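Local structure of probable ubiquitin-conjugating enzyme E2 7 (Caenorhabditis elegans, 1PZV) at residues Ser5-Lys10 with Asp62-Pro67; Ile41-Thr46 with Ser121-Leu126; Trp77-Asp82 with Lys141-Asn146. The protein probably catalyses the covalent attachment of ubiquitin to other proteins, accepting ubiquitin from an E1 enzyme as a thioester and passing it on. All coordinates share one frame; numbering follows the deposited sequence.

Interaction 1: residues Ser5-Lys10 with Asp62-Pro67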
ATOM      1  N   SER A   5       4.091  14.062 -15.966  1.00 61.35           N
ATOM      2  CA  SER A   5       3.776  15.005 -14.909  1.00 61.38           C
ATOM      3  C   SER A   5       2.326  15.448 -15.104  1.00 61.43           C
ATOM      4  O   SER A   5       1.655  15.878 -14.168  1.00 61.70           O
ATOM      5  CB  SER A   5       4.719  16.209 -14.991  1.00 62.17           C
ATOM      6  OG  SER A   5       4.477  17.144 -13.945  1.00 63.18           O
ATOM      7  N   LEU A   6       1.851  15.333 -16.336  1.00 61.54           N
ATOM      8  CA  LEU A   6       0.488  15.708 -16.662  1.00 61.39           C
ATOM      9  C   LEU A   6      -0.470  14.617 -16.176  1.00 60.41           C
ATOM     10  O   LEU A   6      -1.512  14.913 -15.584  1.00 59.14           O
ATOM     11  CB  LEU A   6       0.374  15.916 -18.181  1.00 64.12           C
ATOM     12  CG  LEU A   6      -0.925  16.280 -18.928  1.00 66.16           C
ATOM     13  CD1 LEU A   6      -1.393  15.062 -19.722  1.00 66.33           C
ATOM     14  CD2 LEU A   6      -2.013  16.770 -17.972  1.00 66.48           C
ATOM     15  N   LEU A   7      -0.101  13.361 -16.406  1.00 58.22           N
ATOM     16  CA  LEU A   7      -0.930  12.231 -16.007  1.00 59.10           C
ATOM     17  C   LEU A   7      -1.061  12.143 -14.486  1.00 59.77           C
ATOM     18  O   LEU A   7      -2.156  11.905 -13.962  1.00 58.51           O
ATOM     19  CB  LEU A   7      -0.342  10.930 -16.574  1.00 60.20           C
ATOM     20  CG  LEU A   7      -1.057   9.581 -16.380  1.00 61.42           C
ATOM     21  CD1 LEU A   7      -2.439   9.561 -17.052  1.00 56.91           C
ATOM     22  CD2 LEU A   7      -0.163   8.490 -16.961  1.00 60.38           C
ATOM     23  N   LEU A   8       0.052  12.336 -13.778  1.00 60.32           N
ATOM     24  CA  LEU A   8       0.041  12.288 -12.318  1.00 59.58           C
ATOM     25  C   LEU A   8      -0.791  13.412 -11.731  1.00 59.32           C
ATOM     26  O   LEU A   8      -1.507  13.206 -10.754  1.00 60.62           O
ATOM     27  CB  LEU A   8       1.462  12.357 -11.749  1.00 58.31           C
ATOM     28  CG  LEU A   8       2.251  11.044 -11.802  1.00 59.43           C
ATOM     29  CD1 LEU A   8       3.625  11.216 -11.145  1.00 58.13           C
ATOM     30  CD2 LEU A   8       1.459   9.955 -11.088  1.00 59.02           C
ATOM     31  N   LYS A   9      -0.704  14.601 -12.316  1.00 58.41           N
ATOM     32  CA  LYS A   9      -1.488  15.720 -11.800  1.00 59.60           C
ATOM     33  C   LYS A   9      -2.970  15.392 -11.953  1.00 58.72           C
ATOM     34  O   LYS A   9      -3.786  15.678 -11.073  1.00 58.19           O
ATOM     35  CB  LYS A   9      -1.148  17.021 -12.547  1.00 59.99           C
ATOM     36  CG  LYS A   9       0.245  17.581 -12.223  1.00 63.40           C
ATOM     37  CD  LYS A   9       0.596  18.798 -13.085  1.00 66.38           C
ATOM     38  CE  LYS A   9       2.067  19.227 -12.930  1.00 67.83           C
ATOM     39  NZ  LYS A   9       2.463  20.331 -13.880  1.00 67.34           N
ATOM     40  N   LYS A  10      -3.305  14.774 -13.077  1.00 58.42           N
ATOM     41  CA  LYS A  10      -4.681  14.395 -13.360  1.00 56.33           C
ATOM     42  C   LYS A  10      -5.124  13.300 -12.396  1.00 55.13           C
ATOM     43  O   LYS A  10      -6.179  13.415 -11.781  1.00 53.78           O
ATOM     44  CB  LYS A  10      -4.809  13.915 -14.819  1.00 55.79           C
ATOM     45  CG  LYS A  10      -6.149  13.288 -15.187  1.00 54.12           C
ATOM     46  CD  LYS A  10      -7.283  14.274 -15.055  1.00 54.19           C
ATOM     47  CE  LYS A  10      -8.625  13.549 -15.015  1.00 55.26           C
ATOM     48  NZ  LYS A  10      -9.773  14.474 -14.749  1.00 54.67           N
ATOM     49  N   ASP A  62       9.107   8.181 -15.820  1.00 75.89           N
ATOM     50  CA  ASP A  62       8.334   7.578 -16.912  1.00 75.89           C
ATOM     51  C   ASP A  62       7.181   6.726 -16.370  1.00 74.97           C
ATOM     52  O   ASP A  62       6.937   5.619 -16.848  1.00 73.88           O
ATOM     53  CB  ASP A  62       9.262   6.690 -17.733  1.00 77.19           C
ATOM     54  CG  ASP A  62      10.107   5.778 -16.855  1.00 79.21           C
ATOM     55  OD1 ASP A  62      10.892   6.307 -16.034  1.00 79.93           O
ATOM     56  OD2 ASP A  62       9.984   4.541 -16.975  1.00 80.34           O
ATOM     57  N   TYR A  63       6.478   7.266 -15.384  1.00 74.65           N
ATOM     58  CA  TYR A  63       5.371   6.587 -14.718  1.00 75.85           C
ATOM     59  C   TYR A  63       4.535   5.550 -15.481  1.00 78.09           C
ATOM     60  O   TYR A  63       4.589   4.354 -15.172  1.00 80.72           O
ATOM     61  CB  TYR A  63       4.422   7.621 -14.115  1.00 72.40           C
ATOM     62  CG  TYR A  63       3.126   7.036 -13.591  1.00 68.81           C
ATOM     63  CD1 TYR A  63       1.941   7.765 -13.669  1.00 67.33           C
ATOM     64  CD2 TYR A  63       3.079   5.765 -13.015  1.00 66.25           C
ATOM     65  CE1 TYR A  63       0.747   7.252 -13.193  1.00 65.01           C
ATOM     66  CE2 TYR A  63       1.882   5.242 -12.537  1.00 65.48           C
ATOM     67  CZ  TYR A  63       0.719   5.997 -12.632  1.00 63.96           C
ATOM     68  OH  TYR A  63      -0.479   5.509 -12.169  1.00 64.13           O
ATOM     69  N   PRO A  64       3.745   5.989 -16.473  1.00 77.57           N
ATOM     70  CA  PRO A  64       2.924   5.028 -17.211  1.00 77.05           C
ATOM     71  C   PRO A  64       3.556   3.643 -17.375  1.00 77.83           C
ATOM     72  O   PRO A  64       2.975   2.642 -16.962  1.00 77.42           O
ATOM     73  CB  PRO A  64       2.699   5.727 -18.543  1.00 76.98           C
ATOM     74  CG  PRO A  64       2.680   7.154 -18.162  1.00 77.33           C
ATOM     75  CD  PRO A  64       3.843   7.260 -17.208  1.00 76.95           C
ATOM     76  N   GLN A  65       4.748   3.584 -17.963  1.00 78.86           N
ATOM     77  CA  GLN A  65       5.410   2.298 -18.183  1.00 80.37           C
ATOM     78  C   GLN A  65       6.536   2.028 -17.224  1.00 80.50           C
ATOM     79  O   GLN A  65       7.666   1.797 -17.635  1.00 81.16           O
ATOM     80  CB  GLN A  65       5.948   2.187 -19.613  1.00 81.07           C
ATOM     81  CG  GLN A  65       6.730   3.393 -20.094  1.00 80.31           C
ATOM     82  CD  GLN A  65       5.948   4.192 -21.120  1.00 81.79           C
ATOM     83  OE1 GLN A  65       6.375   5.278 -21.545  1.00 82.60           O
ATOM     84  NE2 GLN A  65       4.795   3.654 -21.535  1.00 78.82           N
ATOM     85  N   LYS A  66       6.215   2.049 -15.940  1.00 81.58           N
ATOM     86  CA  LYS A  66       7.191   1.794 -14.892  1.00 80.83           C
ATOM     87  C   LYS A  66       6.459   2.028 -13.581  1.00 77.56           C
ATOM     88  O   LYS A  66       6.080   3.152 -13.259  1.00 77.06           O
ATOM     89  CB  LYS A  66       8.392   2.737 -15.036  1.00 84.14           C
ATOM     90  CG  LYS A  66       9.428   2.630 -13.922  1.00 88.99           C
ATOM     91  CD  LYS A  66      10.019   1.233 -13.783  1.00 91.34           C
ATOM     92  CE  LYS A  66      10.950   1.172 -12.566  1.00 92.87           C
ATOM     93  NZ  LYS A  66      11.559  -0.172 -12.364  1.00 93.24           N
ATOM     94  N   PRO A  67       6.233   0.952 -12.818  1.00 75.36           N
ATOM     95  CA  PRO A  67       5.537   0.994 -11.529  1.00 73.21           C
ATOM     96  C   PRO A  67       6.201   1.900 -10.504  1.00 71.28           C
ATOM     97  O   PRO A  67       7.416   2.124 -10.527  1.00 69.74           O
ATOM     98  CB  PRO A  67       5.564  -0.463 -11.054  1.00 72.74           C
ATOM     99  CG  PRO A  67       5.834  -1.248 -12.271  1.00 74.15           C
ATOM    100  CD  PRO A  67       6.754  -0.395 -13.084  1.00 74.67           C
TER

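Interaction 2: residues Ile41-Thr46 with Ser121-Leu126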
ATOM      1  N   ILE A  41      -6.447   3.707   5.398  1.00 50.70           N
ATOM      2  CA  ILE A  41      -7.274   3.282   6.511  1.00 53.07           C
ATOM      3  C   ILE A  41      -7.556   1.787   6.393  1.00 53.99           C
ATOM      4  O   ILE A  41      -7.994   1.318   5.342  1.00 55.28           O
ATOM      5  CB  ILE A  41      -8.620   4.064   6.546  1.00 54.16           C
ATOM      6  CG1 ILE A  41      -8.338   5.564   6.674  1.00 55.06           C
ATOM      7  CG2 ILE A  41      -9.485   3.586   7.726  1.00 52.27           C
ATOM      8  CD1 ILE A  41      -9.566   6.405   6.961  1.00 56.96           C
ATOM      9  N   GLY A  42      -7.299   1.044   7.470  1.00 54.60           N
ATOM     10  CA  GLY A  42      -7.540  -0.389   7.463  1.00 56.59           C
ATOM     11  C   GLY A  42      -8.952  -0.752   7.033  1.00 57.79           C
ATOM     12  O   GLY A  42      -9.928  -0.327   7.661  1.00 59.00           O
ATOM     13  N   PRO A  43      -9.097  -1.542   5.963  1.00 58.28           N
ATOM     14  CA  PRO A  43     -10.424  -1.931   5.486  1.00 59.75           C
ATOM     15  C   PRO A  43     -11.214  -2.667   6.550  1.00 62.60           C
ATOM     16  O   PRO A  43     -10.650  -3.361   7.392  1.00 59.85           O
ATOM     17  CB  PRO A  43     -10.121  -2.832   4.285  1.00 57.84           C
ATOM     18  CG  PRO A  43      -8.804  -2.320   3.794  1.00 57.53           C
ATOM     19  CD  PRO A  43      -8.043  -2.072   5.082  1.00 59.49           C
ATOM     20  N   PRO A  44     -12.542  -2.522   6.522  1.00 67.45           N
ATOM     21  CA  PRO A  44     -13.415  -3.188   7.492  1.00 70.05           C
ATOM     22  C   PRO A  44     -13.502  -4.696   7.229  1.00 72.44           C
ATOM     23  O   PRO A  44     -13.526  -5.138   6.075  1.00 73.53           O
ATOM     24  CB  PRO A  44     -14.753  -2.483   7.286  1.00 70.03           C
ATOM     25  CG  PRO A  44     -14.729  -2.166   5.814  1.00 70.30           C
ATOM     26  CD  PRO A  44     -13.321  -1.648   5.622  1.00 68.53           C
ATOM     27  N   ASP A  45     -13.546  -5.474   8.306  1.00 73.79           N
ATOM     28  CA  ASP A  45     -13.632  -6.928   8.227  1.00 74.17           C
ATOM     29  C   ASP A  45     -12.289  -7.537   7.869  1.00 73.15           C
ATOM     30  O   ASP A  45     -12.214  -8.569   7.194  1.00 73.22           O
ATOM     31  CB  ASP A  45     -14.704  -7.360   7.218  1.00 75.79           C
ATOM     32  CG  ASP A  45     -16.126  -7.122   7.729  1.00 78.58           C
ATOM     33  OD1 ASP A  45     -17.078  -7.516   7.021  1.00 81.12           O
ATOM     34  OD2 ASP A  45     -16.301  -6.546   8.830  1.00 79.80           O
ATOM     35  N   THR A  46     -11.233  -6.870   8.323  1.00 71.48           N
ATOM     36  CA  THR A  46      -9.861  -7.321   8.119  1.00 70.72           C
ATOM     37  C   THR A  46      -9.185  -6.972   9.439  1.00 70.67           C
ATOM     38  O   THR A  46      -9.691  -6.132  10.184  1.00 70.94           O
ATOM     39  CB  THR A  46      -9.135  -6.567   6.953  1.00 69.00           C
ATOM     40  OG1 THR A  46      -8.712  -5.277   7.402  1.00 68.58           O
ATOM     41  CG2 THR A  46     -10.057  -6.389   5.756  1.00 66.77           C
ATOM     42  N   SER A 121      -5.576  -2.812  -5.534  1.00 50.73           N
ATOM     43  CA  SER A 121      -4.903  -4.076  -5.265  1.00 51.55           C
ATOM     44  C   SER A 121      -4.330  -4.070  -3.840  1.00 49.96           C
ATOM     45  O   SER A 121      -4.020  -5.126  -3.283  1.00 49.91           O
ATOM     46  CB  SER A 121      -3.809  -4.359  -6.312  1.00 52.27           C
ATOM     47  OG  SER A 121      -2.662  -3.566  -6.102  1.00 55.38           O
ATOM     48  N   VAL A 122      -4.210  -2.884  -3.244  1.00 47.70           N
ATOM     49  CA  VAL A 122      -3.711  -2.781  -1.870  1.00 45.96           C
ATOM     50  C   VAL A 122      -4.794  -3.180  -0.853  1.00 44.33           C
ATOM     51  O   VAL A 122      -4.495  -3.767   0.194  1.00 42.40           O
ATOM     52  CB  VAL A 122      -3.209  -1.369  -1.560  1.00 44.75           C
ATOM     53  CG1 VAL A 122      -2.849  -1.249  -0.078  1.00 42.53           C
ATOM     54  CG2 VAL A 122      -2.018  -1.065  -2.430  1.00 41.69           C
ATOM     55  N   ILE A 123      -6.045  -2.860  -1.149  1.00 42.05           N
ATOM     56  CA  ILE A 123      -7.098  -3.280  -0.252  1.00 45.13           C
ATOM     57  C   ILE A 123      -7.076  -4.814  -0.269  1.00 47.78           C
ATOM     58  O   ILE A 123      -7.274  -5.464   0.761  1.00 49.73           O
ATOM     59  CB  ILE A 123      -8.480  -2.796  -0.720  1.00 45.14           C
ATOM     60  CG1 ILE A 123      -8.603  -1.291  -0.494  1.00 45.07           C
ATOM     61  CG2 ILE A 123      -9.588  -3.554   0.032  1.00 42.52           C
ATOM     62  CD1 ILE A 123      -9.932  -0.729  -0.933  1.00 44.98           C
ATOM     63  N   SER A 124      -6.833  -5.386  -1.447  1.00 47.60           N
ATOM     64  CA  SER A 124      -6.762  -6.829  -1.597  1.00 49.45           C
ATOM     65  C   SER A 124      -5.633  -7.398  -0.741  1.00 51.52           C
ATOM     66  O   SER A 124      -5.826  -8.361  -0.010  1.00 50.85           O
ATOM     67  CB  SER A 124      -6.503  -7.206  -3.055  1.00 51.57           C
ATOM     68  OG  SER A 124      -7.642  -7.019  -3.865  1.00 54.28           O
ATOM     69  N   MET A 125      -4.449  -6.812  -0.846  1.00 53.72           N
ATOM     70  CA  MET A 125      -3.324  -7.285  -0.064  1.00 57.52           C
ATOM     71  C   MET A 125      -3.643  -7.368   1.428  1.00 58.92           C
ATOM     72  O   MET A 125      -3.306  -8.358   2.090  1.00 57.77           O
ATOM     73  CB  MET A 125      -2.122  -6.375  -0.253  1.00 61.21           C
ATOM     74  CG  MET A 125      -1.047  -6.627   0.779  1.00 65.39           C
ATOM     75  SD  MET A 125       0.355  -5.577   0.547  1.00 74.95           S
ATOM     76  CE  MET A 125      -0.301  -4.006   1.192  1.00 71.40           C
ATOM     77  N   LEU A 126      -4.274  -6.323   1.959  1.00 58.54           N
ATOM     78  CA  LEU A 126      -4.622  -6.300   3.373  1.00 59.06           C
ATOM     79  C   LEU A 126      -5.760  -7.289   3.688  1.00 61.44           C
ATOM     80  O   LEU A 126      -5.777  -7.927   4.742  1.00 62.05           O
ATOM     81  CB  LEU A 126      -5.024  -4.883   3.779  1.00 54.41           C
ATOM     82  CG  LEU A 126      -3.975  -3.783   3.573  1.00 53.01           C
ATOM     83  CD1 LEU A 126      -4.610  -2.431   3.846  1.00 49.71           C
ATOM     84  CD2 LEU A 126      -2.765  -4.003   4.477  1.00 50.07           C
TER

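Interaction 3: residues Trp77-Asp82 with Lys141-Asn146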
ATOM      1  N   TRP A  77       2.148  -4.999  10.383  1.00 65.25           N
ATOM      2  CA  TRP A  77       2.587  -6.393  10.398  1.00 65.41           C
ATOM      3  C   TRP A  77       1.855  -7.176   9.326  1.00 65.14           C
ATOM      4  O   TRP A  77       0.724  -7.624   9.520  1.00 62.65           O
ATOM      5  CB  TRP A  77       2.339  -7.027  11.777  1.00 65.85           C
ATOM      6  CG  TRP A  77       3.050  -8.347  11.968  1.00 66.10           C
ATOM      7  CD1 TRP A  77       2.469  -9.575  12.125  1.00 66.81           C
ATOM      8  CD2 TRP A  77       4.468  -8.577  11.956  1.00 65.84           C
ATOM      9  NE1 TRP A  77       3.431 -10.554  12.194  1.00 66.02           N
ATOM     10  CE2 TRP A  77       4.667  -9.972  12.087  1.00 66.19           C
ATOM     11  CE3 TRP A  77       5.590  -7.742  11.827  1.00 66.82           C
ATOM     12  CZ2 TRP A  77       5.944 -10.550  12.109  1.00 65.86           C
ATOM     13  CZ3 TRP A  77       6.864  -8.319  11.848  1.00 66.66           C
ATOM     14  CH2 TRP A  77       7.025  -9.712  11.981  1.00 67.04           C
ATOM     15  N   HIS A  78       2.514  -7.335   8.183  1.00 67.36           N
ATOM     16  CA  HIS A  78       1.911  -8.044   7.059  1.00 68.23           C
ATOM     17  C   HIS A  78       2.900  -8.902   6.256  1.00 67.96           C
ATOM     18  O   HIS A  78       4.061  -8.522   6.033  1.00 68.69           O
ATOM     19  CB  HIS A  78       1.229  -7.042   6.113  1.00 66.21           C
ATOM     20  CG  HIS A  78       0.297  -7.678   5.134  1.00 66.13           C
ATOM     21  ND1 HIS A  78      -1.006  -8.009   5.452  1.00 67.44           N
ATOM     22  CD2 HIS A  78       0.473  -8.064   3.849  1.00 65.73           C
ATOM     23  CE1 HIS A  78      -1.588  -8.564   4.408  1.00 66.12           C
ATOM     24  NE2 HIS A  78      -0.711  -8.610   3.417  1.00 66.11           N
ATOM     25  N   PRO A  79       2.443 -10.080   5.817  1.00 66.73           N
ATOM     26  CA  PRO A  79       3.243 -11.020   5.031  1.00 67.07           C
ATOM     27  C   PRO A  79       3.862 -10.383   3.785  1.00 67.55           C
ATOM     28  O   PRO A  79       4.986 -10.725   3.399  1.00 68.59           O
ATOM     29  CB  PRO A  79       2.233 -12.104   4.667  1.00 65.76           C
ATOM     30  CG  PRO A  79       1.357 -12.144   5.891  1.00 66.69           C
ATOM     31  CD  PRO A  79       1.153 -10.679   6.209  1.00 65.94           C
ATOM     32  N   ASN A  80       3.134  -9.454   3.160  1.00 67.29           N
ATOM     33  CA  ASN A  80       3.614  -8.813   1.940  1.00 66.19           C
ATOM     34  C   ASN A  80       4.214  -7.430   2.083  1.00 67.17           C
ATOM     35  O   ASN A  80       4.398  -6.714   1.105  1.00 66.84           O
ATOM     36  CB  ASN A  80       2.502  -8.804   0.910  1.00 64.45           C
ATOM     37  CG  ASN A  80       2.021 -10.202   0.590  1.00 65.26           C
ATOM     38  OD1 ASN A  80       0.873 -10.554   0.884  1.00 64.84           O
ATOM     39  ND2 ASN A  80       2.905 -11.023   0.002  1.00 62.39           N
ATOM     40  N   ILE A  81       4.516  -7.055   3.315  1.00 68.79           N
ATOM     41  CA  ILE A  81       5.165  -5.786   3.582  1.00 69.94           C
ATOM     42  C   ILE A  81       6.427  -6.250   4.308  1.00 71.67           C
ATOM     43  O   ILE A  81       6.328  -6.908   5.346  1.00 70.91           O
ATOM     44  CB  ILE A  81       4.358  -4.908   4.545  1.00 69.79           C
ATOM     45  CG1 ILE A  81       2.888  -4.881   4.139  1.00 69.89           C
ATOM     46  CG2 ILE A  81       4.934  -3.500   4.549  1.00 69.10           C
ATOM     47  CD1 ILE A  81       2.622  -4.182   2.835  1.00 72.53           C
ATOM     48  N   ASP A  82       7.603  -5.949   3.766  1.00 72.93           N
ATOM     49  CA  ASP A  82       8.815  -6.381   4.443  1.00 74.46           C
ATOM     50  C   ASP A  82       9.023  -5.604   5.743  1.00 75.19           C
ATOM     51  O   ASP A  82       8.203  -4.764   6.123  1.00 74.71           O
ATOM     52  CB  ASP A  82      10.056  -6.253   3.532  1.00 73.93           C
ATOM     53  CG  ASP A  82      10.393  -4.816   3.173  1.00 74.60           C
ATOM     54  OD1 ASP A  82      10.195  -3.916   4.015  1.00 73.84           O
ATOM     55  OD2 ASP A  82      10.884  -4.589   2.047  1.00 75.11           O
ATOM     56  N   LYS A 141       4.808 -16.847   8.188  1.00 87.13           N
ATOM     57  CA  LYS A 141       4.827 -18.012   9.061  1.00 88.12           C
ATOM     58  C   LYS A 141       3.832 -17.837  10.203  1.00 88.05           C
ATOM     59  O   LYS A 141       3.063 -18.747  10.529  1.00 86.95           O
ATOM     60  CB  LYS A 141       6.237 -18.219   9.633  1.00 88.91           C
ATOM     61  CG  LYS A 141       6.375 -19.465  10.497  1.00 90.35           C
ATOM     62  CD  LYS A 141       7.830 -19.845  10.739  1.00 91.61           C
ATOM     63  CE  LYS A 141       7.928 -21.204  11.440  1.00 91.84           C
ATOM     64  NZ  LYS A 141       9.335 -21.644  11.656  1.00 91.38           N
ATOM     65  N   MET A 142       3.837 -16.652  10.794  1.00 88.04           N
ATOM     66  CA  MET A 142       2.954 -16.387  11.908  1.00 88.31           C
ATOM     67  C   MET A 142       1.471 -16.551  11.624  1.00 89.69           C
ATOM     68  O   MET A 142       0.799 -17.326  12.293  1.00 91.21           O
ATOM     69  CB  MET A 142       3.208 -14.996  12.465  1.00 86.42           C
ATOM     70  CG  MET A 142       2.603 -14.824  13.835  1.00 85.21           C
ATOM     71  SD  MET A 142       3.154 -13.325  14.615  1.00 86.10           S
ATOM     72  CE  MET A 142       4.931 -13.634  14.723  1.00 83.60           C
ATOM     73  N   GLN A 143       0.947 -15.835  10.640  1.00 90.75           N
ATOM     74  CA  GLN A 143      -0.477 -15.935  10.357  1.00 92.32           C
ATOM     75  C   GLN A 143      -0.947 -17.352  10.036  1.00 93.88           C
ATOM     76  O   GLN A 143      -2.083 -17.720  10.339  1.00 94.29           O
ATOM     77  CB  GLN A 143      -0.849 -15.015   9.205  1.00 92.40           C
ATOM     78  CG  GLN A 143      -2.340 -14.808   9.088  1.00 91.90           C
ATOM     79  CD  GLN A 143      -2.718 -14.174   7.784  1.00 92.36           C
ATOM     80  OE1 GLN A 143      -2.038 -13.260   7.308  1.00 93.69           O
ATOM     81  NE2 GLN A 143      -3.815 -14.644   7.189  1.00 91.47           N
ATOM     82  N   ARG A 144      -0.066 -18.141   9.425  1.00 95.83           N
ATOM     83  CA  ARG A 144      -0.374 -19.518   9.035  1.00 96.92           C
ATOM     84  C   ARG A 144      -0.529 -20.505  10.200  1.00 96.92           C
ATOM     85  O   ARG A 144      -1.504 -21.254  10.261  1.00 96.60           O
ATOM     86  CB  ARG A 144       0.701 -20.022   8.063  1.00 98.67           C
ATOM     87  CG  ARG A 144       0.675 -19.338   6.695  1.00100.84           C
ATOM     88  CD  ARG A 144      -0.049 -20.191   5.660  1.00103.11           C
ATOM     89  NE  ARG A 144       0.768 -21.328   5.241  1.00106.67           N
ATOM     90  CZ  ARG A 144       0.349 -22.316   4.453  1.00107.40           C
ATOM     91  NH1 ARG A 144      -0.894 -22.317   3.992  1.00107.55           N
ATOM     92  NH2 ARG A 144       1.178 -23.301   4.119  1.00107.52           N
ATOM     93  N   GLU A 145       0.430 -20.514  11.120  1.00 97.17           N
ATOM     94  CA  GLU A 145       0.364 -21.422  12.262  1.00 97.91           C
ATOM     95  C   GLU A 145      -0.029 -20.721  13.566  1.00 97.07           C
ATOM     96  O   GLU A 145      -1.075 -21.024  14.150  1.00 97.33           O
ATOM     97  CB  GLU A 145       1.704 -22.144  12.429  1.00 99.46           C
ATOM     98  CG  GLU A 145       2.906 -21.220  12.483  1.00102.06           C
ATOM     99  CD  GLU A 145       4.206 -21.932  12.148  1.00104.20           C
ATOM    100  OE1 GLU A 145       4.336 -22.421  10.998  1.00103.88           O
ATOM    101  OE2 GLU A 145       5.094 -22.003  13.031  1.00105.45           O
ATOM    102  N   ASN A 146       0.805 -19.787  14.017  1.00 95.17           N
ATOM    103  CA  ASN A 146       0.535 -19.052  15.248  1.00 92.95           C
ATOM    104  C   ASN A 146      -0.374 -17.854  14.974  1.00 91.53           C
ATOM    105  O   ASN A 146       0.035 -16.695  15.105  1.00 91.45           O
ATOM    106  CB  ASN A 146       1.849 -18.581  15.874  1.00 93.12           C
ATOM    107  CG  ASN A 146       1.683 -18.161  17.326  1.00 94.36           C
ATOM    108  OD1 ASN A 146       0.947 -17.221  17.638  1.00 95.45           O
ATOM    109  ND2 ASN A 146       2.371 -18.862  18.223  1.00 94.69           N
TER

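Interaction 1: residues Ser5-Lys10 with Asp62-Pro67
Leu-7 and Leu-8, in the first turn of helix 5-17, face the loop between strands 52-58 and 69-72, at Tyr-63 and Pro-64; the CA atoms of Leu-8 and Tyr-63 lie 8.2 Å apart, a spacing bridged by side chains and not by backbone bonds. Leu-8 carries its CG anti to its carbonyl carbon (chi1 -79°), which brings CD2 to 3.4 Å from CD1 of Tyr-63, with CE1 of the same ring almost as near, in an oblique approach. Leu-7, one position earlier in the helix, has its CD2 3.4 Å from Pro-64 CG and 4.0 Å from Tyr-63 CD1, touching both the pyrrolidine and the phenol ring. Beyond the leucines, the phenolic OH is hydrogen-bonded to Gln-11 of the same helix, and Phe-59 meets the ring edge to face. Losing the phenol ring to an alanine here is likely to open a gap beside both leucine CD2 atoms and leave Gln-11 without its hydroxyl partner. Pro-64 and Pro-67 belong to the P-x-x-P segment of the E2 fold; in relatives this loop and the N-terminal helix contribute to E3 binding. With no hydrogen bond between the two segments, the contact is wholly apolar, and its fit rests on shape.

Interaction 2: residues Ile41-Thr46 with Ser121-Leu126
The hydroxyl OG1 of Thr-46 donates a hydrogen bond to the carbonyl O of Pro-43 at 2.7 Å and also has a weak bond with the backbone N of Tyr-48. The hydroxyl approaches the Pro-43 carbonyl off its axis, at a C=O...donor angle of 137°, and lies 30° out of the carbonyl plane. This bond ties together the two residues of 41-46 that meet 121-126; the CA atoms are 6.8 Å apart for Pro-43 and Ile-123 and 7.1 Å for Thr-46 and Leu-126. Pro-43 presents the CG-CD side of its ring to the helix. Its CD lies 3.7 Å from CD1 of Leu-126, the two side chains crossing at about a right angle, while its CG lies 4.0 Å from CG2 of Ile-123. Ile-123 and Leu-126 are three positions apart, so they sit on neighbouring turns of the helix and receive the proline ring together. In the UBC fold this joins the connection between the second and third strands of the meander, 35-41 and 52-58, to the helix that follows the catalytic-cysteine region. With CG of Leu-126 anti to its carbonyl carbon (chi1 -59°) and CD1 continuing the chain away from CA, that methyl reaches the proline. In Ile-123 it is the short branch, CG2, that makes the contact, being anti to the backbone N. Thr-46 adds a looser van der Waals approach, CB to the carbonyl O of Leu-126 at 4.2 Å.

Interaction 3: residues Trp77-Asp82 with Lys141-Asn146
Trp-77 and Met-142 meet with their side chains crossed at about a right angle, the thioether coming to the pyrrole part of the indole. SD lies 3.7 Å from NE1 and 4.7 Å from the centroid of the five-membered ring, 63° off the ring normal, an oblique Met-aromatic contact. The bend at the end of the methionine (chi3 -62°) carries its methyl toward the benzo part of the indole, where CE comes 4.2 Å from CZ2. Both residues start out toward the opposite segment at CB, and with CG anti to the backbone N (chi1 -164° in Met-142) each side chain runs on outward from its backbone. Phe-150 of the next helix touches both the indole and Met-142, so the contact is shared with helix 147-161.

One residue along the helix, Gln-143 lies across Pro-79, again at about a right angle. Its chain is extended beyond CG and sets the amide oxygen OE1 3.8 Å from Pro-79 CG, a van der Waals approach to an aliphatic carbon. The CA atoms of this pair are 8.1 Å apart, the nearest across the two segments. On the loop side, Pro-79 covers one face of the His-78 imidazole with its CD, displaced toward the rim of that ring. A type I turn from His-78 to Ile-81, closed by Ile-81 N to His-78 O at 3.1 Å, shapes the backbone here. Asn-80 ND2 bonds to the carbonyl of Asn-130, and the backbone of Asn-80 is hydrogen-bonded to that of Cys-88, the predicted thioester cysteine. His-78, Pro-79 and Asn-80 form the His-Pro-Asn motif characteristic of the E2 active-site region.

Overall arrangement
Interactions 2 and 3 adjoin, their centres 15 Å apart. Met-125, on 121-126, takes no part in the contact with 41-46 but packs on 77-82, its CE 3.4 Å from Ile-81 CD1 and its SD 3.9 Å from Asn-80 CB; the helix thus meets one loop through Ile-123 and Leu-126 and the other through Met-125. Both interactions lie near the predicted thioester residue Cys-88: its side chain is about 9 Å from that of Pro-79 and about 12 Å from that of Leu-126. Interaction 1 stands apart, on the other side of the chain's centre from both; its centre is 25 Å from interaction 2 and 32 Å from interaction 3, with no touch to either. It joins the N-terminal helix to the loop before strand 69-72.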